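Local structure of hyaluronidase-phage associated (Streptococcus pyogenes, 2WB3) at the interface of chains A and B. The protein cleaves hyaluronan by a lyase reaction, as a phage tail-fibre hyaluronate lyase, probably clearing the streptococcal capsule for the infecting phage. Sequence-based numbering; all coordinates share one arbitrary frame. Chains: chain A/B, Hyaluronidase-phage associated.

Contact 1: the interface of chains A and B. Residues chain A 68-69, 78, 80-81; chain B 48-50, 58, 61-63.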
loop_
_atom_site.group_PDB
_atom_site.type_symbol
_atom_site.label_atom_id
_atom_site.label_comp_id
_atom_site.label_asym_id
_atom_site.label_seq_id
_atom_site.Cartn_x
_atom_site.Cartn_y
_atom_site.Cartn_z
ATOM N N ILE A 68 8.369 23.971 5.341
ATOM C CA ILE A 68 9.507 24.098 4.424
ATOM C C ILE A 68 10.713 24.285 5.348
ATOM O O ILE A 68 10.795 25.316 6.014
ATOM C CB ILE A 68 9.298 25.334 3.584
ATOM C CG1 ILE A 68 7.960 25.245 2.822
ATOM C CG2 ILE A 68 10.417 25.467 2.496
ATOM C CD1 ILE A 68 7.513 26.627 2.253
ATOM N N VAL A 69 11.580 23.279 5.459
ATOM C CA VAL A 69 12.664 23.316 6.465
ATOM C C VAL A 69 14.078 23.153 5.853
ATOM O O VAL A 69 14.242 22.611 4.750
ATOM C CB VAL A 69 12.457 22.279 7.582
ATOM C CG1 VAL A 69 11.139 22.524 8.326
ATOM C CG2 VAL A 69 12.541 20.797 7.086
ATOM N N THR A 78 17.064 27.404 3.320
ATOM C CA THR A 78 16.323 26.796 2.205
ATOM C C THR A 78 15.720 27.915 1.397
ATOM O O THR A 78 15.502 29.012 1.881
ATOM C CB THR A 78 15.219 25.819 2.719
ATOM O OG1 THR A 78 14.476 25.312 1.609
ATOM C CG2 THR A 78 14.254 26.552 3.651
ATOM N N ALA A 80 13.287 26.747 -0.864
ATOM C CA ALA A 80 12.129 26.010 -1.408
ATOM C C ALA A 80 10.851 26.800 -1.226
ATOM O O ALA A 80 10.668 27.605 -0.280
ATOM C CB ALA A 80 11.999 24.606 -0.790
ATOM N N GLN A 81 9.950 26.547 -2.158
ATOM C CA GLN A 81 8.680 27.230 -2.280
ATOM C C GLN A 81 7.596 26.434 -1.559
ATOM O O GLN A 81 7.742 25.259 -1.313
ATOM C CB GLN A 81 8.346 27.320 -3.770
ATOM C CG GLN A 81 9.233 28.298 -4.492
ATOM C CD GLN A 81 9.335 28.005 -5.967
ATOM O OE1 GLN A 81 9.593 26.871 -6.390
ATOM N NE2 GLN A 81 9.099 28.990 -6.748
ATOM N N HIS B 48 8.893 19.633 3.158
ATOM C CA HIS B 48 10.034 19.560 2.251
ATOM C C HIS B 48 11.254 19.956 3.080
ATOM O O HIS B 48 11.227 20.995 3.696
ATOM C CB HIS B 48 9.888 20.555 1.122
ATOM C CG HIS B 48 11.112 20.609 0.263
ATOM N ND1 HIS B 48 12.177 21.410 0.578
ATOM C CD2 HIS B 48 11.504 19.865 -0.803
ATOM C CE1 HIS B 48 13.168 21.198 -0.276
ATOM N NE2 HIS B 48 12.788 20.268 -1.125
ATOM N N GLU B 49 12.317 19.165 3.005
ATOM C CA GLU B 49 13.596 19.445 3.659
ATOM C C GLU B 49 14.688 19.651 2.588
ATOM O O GLU B 49 14.810 18.872 1.663
ATOM C CB GLU B 49 13.964 18.245 4.532
ATOM C CG GLU B 49 15.118 18.512 5.499
ATOM C CD GLU B 49 15.591 17.263 6.191
ATOM O OE1 GLU B 49 14.755 16.375 6.474
ATOM O OE2 GLU B 49 16.813 17.176 6.454
ATOM N N ASN B 50 15.429 20.743 2.669
ATOM C CA ASN B 50 16.589 20.940 1.793
ATOM C C ASN B 50 17.474 19.686 1.867
ATOM O O ASN B 50 17.836 19.227 2.962
ATOM C CB ASN B 50 17.329 22.210 2.231
ATOM C CG ASN B 50 18.344 22.704 1.182
ATOM O OD1 ASN B 50 18.736 21.958 0.267
ATOM N ND2 ASN B 50 18.679 23.984 1.257
ATOM N N ASP B 58 17.953 24.352 -3.129
ATOM C CA ASP B 58 16.569 23.858 -3.431
ATOM C C ASP B 58 15.649 24.985 -3.902
ATOM O O ASP B 58 14.414 24.933 -3.706
ATOM C CB ASP B 58 15.995 23.174 -2.169
ATOM C CG ASP B 58 15.961 24.097 -0.947
ATOM O OD1 ASP B 58 16.370 25.296 -1.007
ATOM O OD2 ASP B 58 15.427 23.652 0.079
ATOM N N ALA B 61 12.578 23.941 -5.751
ATOM C CA ALA B 61 11.834 22.846 -5.151
ATOM C C ALA B 61 10.568 23.454 -4.579
ATOM O O ALA B 61 10.488 24.664 -4.425
ATOM C CB ALA B 61 12.636 22.182 -4.006
ATOM N N ALA B 62 9.616 22.608 -4.205
ATOM C CA ALA B 62 8.375 23.069 -3.582
ATOM C C ALA B 62 7.861 21.955 -2.663
ATOM O O ALA B 62 8.218 20.824 -2.826
ATOM C CB ALA B 62 7.303 23.434 -4.698
ATOM N N ALA B 63 7.066 22.278 -1.642
ATOM C CA ALA B 63 6.388 21.211 -0.913
ATOM C C ALA B 63 5.290 20.634 -1.790
ATOM O O ALA B 63 5.082 19.453 -1.786
ATOM C CB ALA B 63 5.780 21.785 0.381
HETATM O O HOH W 1 12.891 23.271 2.478
#
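A:Val69 and B:His48 join strand 64-69 of one chain to strand 45-49 of the next within the triple-stranded beta-helix of this phage tail fibre. The A:Val69 N to B:His48 O hydrogen bond is 2.9 Å long and almost straight (177° at the hydrogen), and B:Asn50 N returns one to A:Val69 O, the exchange expected of parallel strands. A:Gln81 makes the same kind of parallel bridge with B:Ala62, giving its N to B:Ala61 O and accepting from B:Ala63 N.

Between these backbone pairs lies a polar cluster. A:Thr78 holds OG1 anti to its backbone N (chi1 177°), which directs the hydroxyl at B:Asp58 and sets the two side chains at about a right angle. OG1 donates to the syn side of carboxylate OD2, 19° out of its plane; the modelled 2.4 Å between these atoms is unusually short and its exact value should not be pressed. The same OG1 accepts from A:Ala80 N. A bridging water also touches OG1 as well as A:Val69 O and B:His48 O, and meets B:His48 ND1 at 2.8 Å, in the plane of the imidazole. The bond from ND1 to the water would help fix the rotation of the ring, and B:Asp58 OD2 also lies at the ring edge, in its plane. The A:Ala80 methyl sits out of the ring plane beyond the ND1-CE1 bond, 3.5 Å from its CB to ND1, and does not cover the ring.

The A:Gln81 side chain passes the B:Ala61 carbonyl. Its CB is 3.5 Å from B:Ala61 O, CG follows at 3.8 Å and CD at 3.9 Å. At the tip, OE1 is modelled beside that oxygen although both can only accept, so the amide orientation is doubtful. At the opposite border, methyl CG2 of A:Val69 rests on methylene CG of B:Glu49, 3.8 Å away.

Contact 2: the interface of chains A and B. Residues chain A 136-138, 142-143; chain B 138-140, 143.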
loop_
_atom_site.group_PDB
_atom_site.type_symbol
_atom_site.label_atom_id
_atom_site.label_comp_id
_atom_site.label_asym_id
_atom_site.label_seq_id
_atom_site.Cartn_x
_atom_site.Cartn_y
_atom_site.Cartn_z
ATOM N N HIS A 136 -11.603 52.645 -9.675
ATOM C CA HIS A 136 -10.197 52.261 -9.629
ATOM C C HIS A 136 -9.500 53.067 -8.565
ATOM O O HIS A 136 -9.813 54.256 -8.383
ATOM C CB HIS A 136 -9.480 52.520 -10.960
ATOM C CG HIS A 136 -9.846 51.573 -12.061
ATOM N ND1 HIS A 136 -9.336 51.695 -13.336
ATOM C CD2 HIS A 136 -10.694 50.520 -12.095
ATOM C CE1 HIS A 136 -9.824 50.735 -14.101
ATOM N NE2 HIS A 136 -10.668 50.021 -13.376
ATOM N N ALA A 137 -8.534 52.453 -7.885
ATOM C CA ALA A 137 -7.792 53.138 -6.845
ATOM C C ALA A 137 -6.847 54.174 -7.464
ATOM O O ALA A 137 -6.288 53.938 -8.549
ATOM C CB ALA A 137 -7.021 52.141 -5.994
ATOM N N ALA A 138 -6.665 55.313 -6.781
ATOM C CA ALA A 138 -5.901 56.440 -7.354
ATOM C C ALA A 138 -4.469 56.352 -6.920
ATOM O O ALA A 138 -4.212 56.035 -5.784
ATOM C CB ALA A 138 -6.518 57.786 -6.933
ATOM N N TYR A 142 -1.862 60.347 -9.844
ATOM C CA TYR A 142 -3.151 60.909 -10.257
ATOM C C TYR A 142 -3.613 62.027 -9.332
ATOM O O TYR A 142 -4.141 63.036 -9.804
ATOM C CB TYR A 142 -4.236 59.844 -10.335
ATOM C CG TYR A 142 -5.603 60.309 -10.826
ATOM C CD1 TYR A 142 -5.930 60.265 -12.191
ATOM C CD2 TYR A 142 -6.584 60.756 -9.922
ATOM C CE1 TYR A 142 -7.190 60.660 -12.643
ATOM C CE2 TYR A 142 -7.849 61.155 -10.365
ATOM C CZ TYR A 142 -8.141 61.101 -11.729
ATOM O OH TYR A 142 -9.387 61.479 -12.164
ATOM N N VAL A 143 -3.437 61.831 -8.031
ATOM C CA VAL A 143 -3.789 62.831 -7.046
ATOM C C VAL A 143 -2.963 64.102 -7.293
ATOM O O VAL A 143 -3.521 65.177 -7.507
ATOM C CB VAL A 143 -3.581 62.290 -5.610
ATOM C CG1 VAL A 143 -3.764 63.388 -4.564
ATOM C CG2 VAL A 143 -4.539 61.144 -5.345
ATOM N N ALA B 138 -7.917 55.529 -1.960
ATOM C CA ALA B 138 -8.892 56.470 -2.548
ATOM C C ALA B 138 -9.198 56.064 -3.959
ATOM O O ALA B 138 -8.303 55.681 -4.673
ATOM C CB ALA B 138 -8.355 57.911 -2.500
ATOM N N THR B 139 -10.473 56.121 -4.345
ATOM C CA THR B 139 -10.903 55.795 -5.717
ATOM C C THR B 139 -10.726 57.013 -6.624
ATOM O O THR B 139 -10.573 58.120 -6.114
ATOM C CB THR B 139 -12.388 55.411 -5.746
ATOM O OG1 THR B 139 -13.124 56.409 -5.036
ATOM C CG2 THR B 139 -12.622 54.078 -5.053
ATOM N N LYS B 140 -10.768 56.837 -7.951
ATOM C CA LYS B 140 -10.710 57.987 -8.874
ATOM C C LYS B 140 -11.869 58.913 -8.478
ATOM O O LYS B 140 -11.676 60.125 -8.315
ATOM C CB LYS B 140 -10.801 57.559 -10.338
ATOM N N VAL B 143 -11.183 61.200 -5.371
ATOM C CA VAL B 143 -10.250 62.238 -5.755
ATOM C C VAL B 143 -10.985 63.301 -6.585
ATOM O O VAL B 143 -11.002 64.475 -6.221
ATOM C CB VAL B 143 -9.050 61.643 -6.532
ATOM C CG1 VAL B 143 -8.155 62.737 -7.109
ATOM C CG2 VAL B 143 -8.247 60.730 -5.623
#
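A:Ala138 N donates to B:Ala138 O over 2.7 Å, joining the same residue of two chains where the triple-stranded fibre passes into its C-terminal helices, which probably pack as a coiled coil. The bond is moderately bent, 156° at the hydrogen. A second backbone bond runs from B:Lys140 N to A:His136 O at 2.8 Å; the donor sits nearly along the C=O axis, yet the angle at the hydrogen is only 139°. Together they flank a short antiparallel bridge between A:Ala137 and B:Thr139. Because B:Lys140 begins helix 140-152, its N belongs to the first turn, and the A:His136 carbonyl caps that helix start from the neighbouring chain.

Past the bridge the contact becomes apolar and centres on B:Val143, whose two methyls part to different partners. With CG1 anti to the backbone N (chi1 172°), that methyl reaches the CD2-CE2 side of the A:Tyr142 ring, 3.6 Å from CE2. The other methyl, CG2, lies 3.7 Å from CB of A:Ala138. It also meets CG2 of A:Val143 at 3.7 Å, the two side chains crossing at a slant. A:Val143 has the same torsion, and CG2 is used on both chains, while CG1 of B:Val143 goes to the tyrosine. The A:Tyr142 side chain, with CG anti to its backbone N, slants across B:Val143 and brings the ring carbons, rather than the phenol OH, to the valine.

The C-alpha centres of contact 1 and contact 2 lie about 40 Å apart along the same pair of chains, and they share no residue. Contact 1 belongs to strands 45-49 and 64-69 and the segments at 58-63 and 78-81; contact 2 to the stretch at 136-139 and the start of helix 140-152. Pairing changes from parallel to antiparallel bridges between them, and the A-B interface that holds both is not an exact two-fold. That agrees with an intertwined triple-stranded fibre in which chains are held together at separate levels. The deposited assembly holds six copies, probably two such trimers.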